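PDB 7LKJ: aminofutalosine deaminase, which catalyses the metal-dependent hydrolytic removal of the amino group from the adenine ring of aminofutalosine, and probably also deaminates adenosine to inosine. Local coordinates for residues Asn77-Phe82 and Ala326-Ser331; Leu191-Pro196 and Leu218-Leu223. All coordinates share one frame; numbering follows the deposited sequence.

How the interactions relate
Interactions 1 and 2 meet at one iron(III) ion at the C-terminal mouth of the (beta/alpha)8 barrel of this amidohydrolase. Interaction 1 joins the first barrel strand to the loop leaving the eighth, closing the barrel and supplying His79, His81 and Asp328. Interaction 2 pairs the fourth and fifth strands and supplies His221, the fourth residue of the metal site. Their centres lie 14 Å apart, yet their ligands converge: NE2 of His79 is 2.9 Å from NE2 of His221, and NE2 of His81 is 3.6 Å from that same His221 NE2. These are contacts of ligands round a shared metal, not bonds between the histidines.

Interaction 1 (Asn77-Phe82 and Ala326-Ser331). With FE (Fe (III) ion), chain E.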
loop_
_atom_site.group_PDB
_atom_site.type_symbol
_atom_site.label_atom_id
_atom_site.label_comp_id
_atom_site.label_asym_id
_atom_site.label_seq_id
_atom_site.Cartn_x
_atom_site.Cartn_y
_atom_site.Cartn_z
ATOM N N ASN A 77 7.427 -6.152 16.019
ATOM C CA ASN A 77 6.207 -6.620 15.367
ATOM C C ASN A 77 5.433 -7.415 16.411
ATOM O O ASN A 77 5.741 -8.577 16.677
ATOM C CB ASN A 77 6.547 -7.464 14.142
ATOM C CG ASN A 77 5.376 -7.631 13.201
ATOM O OD1 ASN A 77 4.261 -7.208 13.498
ATOM N ND2 ASN A 77 5.625 -8.253 12.055
ATOM N N ALA A 78 4.414 -6.793 16.996
ATOM C CA ALA A 78 3.793 -7.375 18.178
ATOM C C ALA A 78 2.749 -8.437 17.862
ATOM O O ALA A 78 2.308 -9.134 18.784
ATOM C CB ALA A 78 3.168 -6.269 19.028
ATOM N N HIS A 79 2.343 -8.587 16.602
ATOM C CA HIS A 79 1.289 -9.534 16.241
ATOM C C HIS A 79 1.591 -10.135 14.876
ATOM O O HIS A 79 1.493 -9.444 13.857
ATOM C CB HIS A 79 -0.081 -8.859 16.243
ATOM C CG HIS A 79 -1.221 -9.822 16.338
ATOM N ND1 HIS A 79 -1.457 -10.586 17.460
ATOM C CD2 HIS A 79 -2.187 -10.150 15.448
ATOM C CE1 HIS A 79 -2.522 -11.341 17.259
ATOM N NE2 HIS A 79 -2.984 -11.096 16.045
ATOM N N THR A 80 1.975 -11.409 14.857
ATOM C CA THR A 80 2.291 -12.103 13.613
ATOM C C THR A 80 2.174 -13.602 13.843
ATOM O O THR A 80 2.721 -14.130 14.817
ATOM C CB THR A 80 3.683 -11.754 13.099
ATOM O OG1 THR A 80 4.027 -12.626 12.015
ATOM C CG2 THR A 80 4.635 -11.977 14.170
ATOM N N HIS A 81 1.434 -14.274 12.974
ATOM C CA HIS A 81 1.282 -15.720 13.053
ATOM C C HIS A 81 2.284 -16.333 12.079
ATOM O O HIS A 81 2.180 -16.140 10.864
ATOM C CB HIS A 81 -0.156 -16.124 12.730
ATOM C CG HIS A 81 -1.186 -15.389 13.533
ATOM N ND1 HIS A 81 -2.207 -16.030 14.200
ATOM C CD2 HIS A 81 -1.356 -14.065 13.770
ATOM C CE1 HIS A 81 -2.958 -15.136 14.817
ATOM N NE2 HIS A 81 -2.463 -13.935 14.574
ATOM N N PHE A 82 3.250 -17.081 12.617
ATOM C CA PHE A 82 4.255 -17.751 11.805
ATOM C C PHE A 82 3.880 -19.180 11.440
ATOM O O PHE A 82 4.539 -19.771 10.578
ATOM C CB PHE A 82 5.607 -17.766 12.532
ATOM C CG PHE A 82 6.319 -16.439 12.540
ATOM C CD1 PHE A 82 6.932 -15.959 11.395
ATOM C CD2 PHE A 82 6.395 -15.686 13.701
ATOM C CE1 PHE A 82 7.596 -14.744 11.403
ATOM C CE2 PHE A 82 7.059 -14.472 13.715
ATOM C CZ PHE A 82 7.658 -14.001 12.564
ATOM N N ALA A 326 1.237 -3.878 13.453
ATOM C CA ALA A 326 1.760 -5.224 13.306
ATOM C C ALA A 326 1.303 -5.790 11.973
ATOM O O ALA A 326 0.260 -5.409 11.438
ATOM C CB ALA A 326 1.316 -6.138 14.449
ATOM N N THR A 327 2.106 -6.709 11.448
ATOM C CA THR A 327 1.875 -7.279 10.133
ATOM C C THR A 327 0.774 -8.334 10.110
ATOM O O THR A 327 0.273 -8.651 9.026
ATOM C CB THR A 327 3.179 -7.877 9.622
ATOM O OG1 THR A 327 3.683 -8.791 10.599
ATOM C CG2 THR A 327 4.214 -6.780 9.409
ATOM N N ASP A 328 0.401 -8.877 11.266
ATOM C CA ASP A 328 -0.472 -10.056 11.383
ATOM C C ASP A 328 0.259 -11.226 10.719
ATOM O O ASP A 328 1.495 -11.269 10.714
ATOM C CB ASP A 328 -1.858 -9.753 10.823
ATOM C CG ASP A 328 -2.933 -10.662 11.391
ATOM O OD1 ASP A 328 -2.975 -11.849 11.003
ATOM O OD2 ASP A 328 -3.739 -10.188 12.220
ATOM N N GLY A 329 -0.472 -12.186 10.150
ATOM C CA GLY A 329 0.128 -13.291 9.439
ATOM C C GLY A 329 -0.222 -13.192 7.960
ATOM O O GLY A 329 -1.094 -12.438 7.549
ATOM N N LEU A 330 0.483 -13.993 7.154
ATOM C CA LEU A 330 0.142 -14.088 5.740
ATOM C C LEU A 330 -1.127 -14.886 5.464
ATOM O O LEU A 330 -1.409 -15.155 4.285
ATOM C CB LEU A 330 1.268 -14.658 4.907
ATOM C CG LEU A 330 2.463 -13.743 4.707
ATOM C CD1 LEU A 330 3.590 -14.344 3.870
ATOM C CD2 LEU A 330 2.023 -12.392 4.172
ATOM N N SER A 331 -1.901 -15.271 6.487
ATOM C CA SER A 331 -3.234 -15.778 6.199
ATOM C C SER A 331 -4.122 -14.689 5.631
ATOM O O SER A 331 -5.139 -14.997 5.000
ATOM C CB SER A 331 -3.878 -16.348 7.456
ATOM O OG SER A 331 -3.150 -17.445 7.966
HETATM FE FE FE E . -4.222 -12.013 14.505
#
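The side chains of Asn77 and Thr327 cross at about a right angle, and the carboxamide of Asn77 binds with both its ends. Its OD1 accepts the backbone N of Thr327 at 3.0 Å, with the N-H direction only a little bent (161°), while ND2 donates to Thr327 OG1; that second separation is modelled too short to be taken literally. ND2 also has Gln125 OE1 as a partner, so an asparagine suits this buried place by offering donor and acceptor together. Its CG stands opposite the backbone N (chi1 -163°), which carries the amide across to the loop. Ala326, small enough to fit, packs its methyl beside the CB of His79.

Further along, the carbonyl O of His79 receives a weak bond from Asp328 N at 2.9 Å. The carbonyl O of Asp328 is approached from several quarters: Thr80 OG1 gives it a weak bond at 3.2 Å, Thr80 CA adds a C-H...O contact, and Thr327 OG1 another weak bond. Gly329 N donates to Asp328 OD1 at 2.7 Å, on the anti side of the carboxylate, which limits how that group can turn.

The other oxygen, Asp328 OD2, lies near the plane of the His79 ring, at the edge, with the ring and carboxylate planes 74° apart. His79 NE2 binds the iron at 2.2 Å and His81 NE2 at 2.6 Å. Asp328 OD2 stands farther from the iron, at 3.0 Å. His79-Thr80-His81 forms the His-X-His signature of amidohydrolases, where alternation along a strand brings both imidazoles to the same side; Asp328 follows the eighth strand, and His221, from elsewhere in the barrel, is the remaining residue of the site. The bonds between strand and loop are consistent with holding the histidine nitrogens and the aspartate oxygen in position round the iron.

Interaction 2 (Leu191-Pro196 and Leu218-Leu223); sequences LAVHAP and LSTHFL. With FE (Fe (III) ion), chain E.
Strands 191-193 and 218-222 run parallel, their axes 4.8 Å apart at closest and 23° from parallel, tied by Val193 N to Ser219 O at 3.1 Å and, weakly, by Ser219 N to Leu191 O. They are neighbours in a right-handed beta-alpha-beta unit, and Leu191, Val193 and Leu218 turn their branched apolar chains to its helix 201-214. On the other face the small Ala192 and Ser219 lie side by side, CB to OG 3.7 Å.

Thr220 OG1 donates to Val193 O, a bond modelled too short for its length to be trusted, and it has Tyr262 OH as another partner. Past the strand end, His194 O takes two donors from one residue: the backbone N of His221 at 3.1 Å, and weakly ND1 of its ring at 3.0 Å, this oxygen lying at the ring edge. With CG opposite its carbonyl carbon (chi1 -51°), the imidazole folds back beside its own N, where both donors reach the one oxygen. The His194 ring lies obliquely to that of His221, and ND1 of His194 is hydrogen-bonded to Ser198 OG. Beyond, Pro196 CG touches Phe222 CD1 at 3.9 Å, the two side chains crossing at about a right angle.

Histidine suits position 221 because it has two ring nitrogens: ND1 used as a donor to the protein is consistent with NE2 presenting its lone pair to the iron, 2.3 Å away, so His194 O probably serves as a second-shell group that steadies the rotation of the ligand ring.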
loop_
_atom_site.group_PDB
_atom_site.type_symbol
_atom_site.label_atom_id
_atom_site.label_comp_id
_atom_site.label_asym_id
_atom_site.label_seq_id
_atom_site.Cartn_x
_atom_site.Cartn_y
_atom_site.Cartn_z
ATOM N N LEU A 191 0.453 -15.977 26.838
ATOM C CA LEU A 191 -0.748 -16.757 26.587
ATOM C C LEU A 191 -1.761 -15.878 25.874
ATOM O O LEU A 191 -1.821 -14.667 26.098
ATOM C CB LEU A 191 -1.345 -17.311 27.887
ATOM C CG LEU A 191 -0.656 -18.549 28.462
ATOM C CD1 LEU A 191 -0.962 -18.697 29.942
ATOM C CD2 LEU A 191 -1.068 -19.795 27.702
ATOM N N ALA A 192 -2.564 -16.498 25.012
ATOM C CA ALA A 192 -3.501 -15.767 24.175
ATOM C C ALA A 192 -4.880 -16.405 24.221
ATOM O O ALA A 192 -5.011 -17.632 24.236
ATOM C CB ALA A 192 -3.011 -15.701 22.723
ATOM N N VAL A 193 -5.903 -15.555 24.250
ATOM C CA VAL A 193 -7.296 -15.954 24.092
ATOM C C VAL A 193 -7.731 -15.502 22.705
ATOM O O VAL A 193 -7.626 -14.315 22.375
ATOM C CB VAL A 193 -8.190 -15.345 25.182
ATOM C CG1 VAL A 193 -9.656 -15.617 24.883
ATOM C CG2 VAL A 193 -7.807 -15.888 26.549
ATOM N N HIS A 194 -8.205 -16.446 21.890
ATOM C CA HIS A 194 -8.438 -16.194 20.472
ATOM C C HIS A 194 -9.369 -15.013 20.219
ATOM O O HIS A 194 -8.913 -13.944 19.801
ATOM C CB HIS A 194 -9.000 -17.444 19.794
ATOM C CG HIS A 194 -9.088 -17.333 18.304
ATOM N ND1 HIS A 194 -10.232 -16.920 17.655
ATOM C CD2 HIS A 194 -8.174 -17.576 17.334
ATOM C CE1 HIS A 194 -10.020 -16.917 16.351
ATOM N NE2 HIS A 194 -8.780 -17.310 16.130
ATOM N N ALA A 195 -10.665 -15.187 20.457
ATOM C CA ALA A 195 -11.642 -14.169 20.103
ATOM C C ALA A 195 -12.871 -14.342 20.985
ATOM O O ALA A 195 -13.036 -15.389 21.623
ATOM C CB ALA A 195 -12.026 -14.264 18.617
ATOM N N PRO A 196 -13.744 -13.333 21.051
ATOM C CA PRO A 196 -15.017 -13.499 21.769
ATOM C C PRO A 196 -15.998 -14.439 21.084
ATOM O O PRO A 196 -17.061 -14.709 21.655
ATOM C CB PRO A 196 -15.581 -12.068 21.818
ATOM C CG PRO A 196 -14.399 -11.186 21.636
ATOM C CD PRO A 196 -13.499 -11.925 20.697
ATOM N N LEU A 218 -1.029 -11.244 28.009
ATOM C CA LEU A 218 -2.249 -11.694 27.356
ATOM C C LEU A 218 -2.443 -10.902 26.072
ATOM O O LEU A 218 -2.394 -9.669 26.087
ATOM C CB LEU A 218 -3.470 -11.527 28.264
ATOM C CG LEU A 218 -3.481 -12.277 29.595
ATOM C CD1 LEU A 218 -4.141 -11.428 30.649
ATOM C CD2 LEU A 218 -4.214 -13.599 29.453
ATOM N N SER A 219 -2.619 -11.604 24.962
ATOM C CA SER A 219 -3.057 -10.983 23.723
ATOM C C SER A 219 -4.382 -11.600 23.306
ATOM O O SER A 219 -4.664 -12.762 23.609
ATOM C CB SER A 219 -2.028 -11.142 22.603
ATOM O OG SER A 219 -2.373 -12.218 21.753
ATOM N N THR A 220 -5.197 -10.813 22.610
ATOM C CA THR A 220 -6.486 -11.311 22.160
ATOM C C THR A 220 -6.961 -10.475 20.981
ATOM O O THR A 220 -6.643 -9.287 20.873
ATOM C CB THR A 220 -7.524 -11.299 23.296
ATOM O OG1 THR A 220 -8.606 -12.179 22.969
ATOM C CG2 THR A 220 -8.064 -9.896 23.542
ATOM N N HIS A 221 -7.701 -11.123 20.087
ATOM C CA HIS A 221 -8.352 -10.445 18.974
ATOM C C HIS A 221 -9.727 -9.987 19.443
ATOM O O HIS A 221 -10.532 -10.805 19.904
ATOM C CB HIS A 221 -8.474 -11.369 17.762
ATOM C CG HIS A 221 -7.190 -12.032 17.368
ATOM N ND1 HIS A 221 -6.582 -13.000 18.139
ATOM C CD2 HIS A 221 -6.407 -11.878 16.274
ATOM C CE1 HIS A 221 -5.476 -13.406 17.542
ATOM N NE2 HIS A 221 -5.348 -12.743 16.407
ATOM N N PHE A 222 -9.997 -8.691 19.330
ATOM C CA PHE A 222 -11.224 -8.113 19.861
ATOM C C PHE A 222 -11.932 -7.297 18.791
ATOM O O PHE A 222 -11.302 -6.479 18.114
ATOM C CB PHE A 222 -10.924 -7.236 21.081
ATOM C CG PHE A 222 -12.150 -6.698 21.757
ATOM C CD1 PHE A 222 -13.065 -7.556 22.343
ATOM C CD2 PHE A 222 -12.386 -5.334 21.812
ATOM C CE1 PHE A 222 -14.194 -7.065 22.970
ATOM C CE2 PHE A 222 -13.512 -4.836 22.437
ATOM C CZ PHE A 222 -14.419 -5.703 23.017
ATOM N N LEU A 223 -13.246 -7.513 18.675
ATOM C CA LEU A 223 -14.139 -6.875 17.707
ATOM C C LEU A 223 -13.451 -6.484 16.405
ATOM O O LEU A 223 -13.345 -5.297 16.080
ATOM C CB LEU A 223 -14.799 -5.651 18.348
ATOM C CG LEU A 223 -15.660 -5.983 19.569
ATOM C CD1 LEU A 223 -16.306 -4.733 20.141
ATOM C CD2 LEU A 223 -16.715 -7.027 19.216
HETATM FE FE FE E . -4.222 -12.013 14.505
#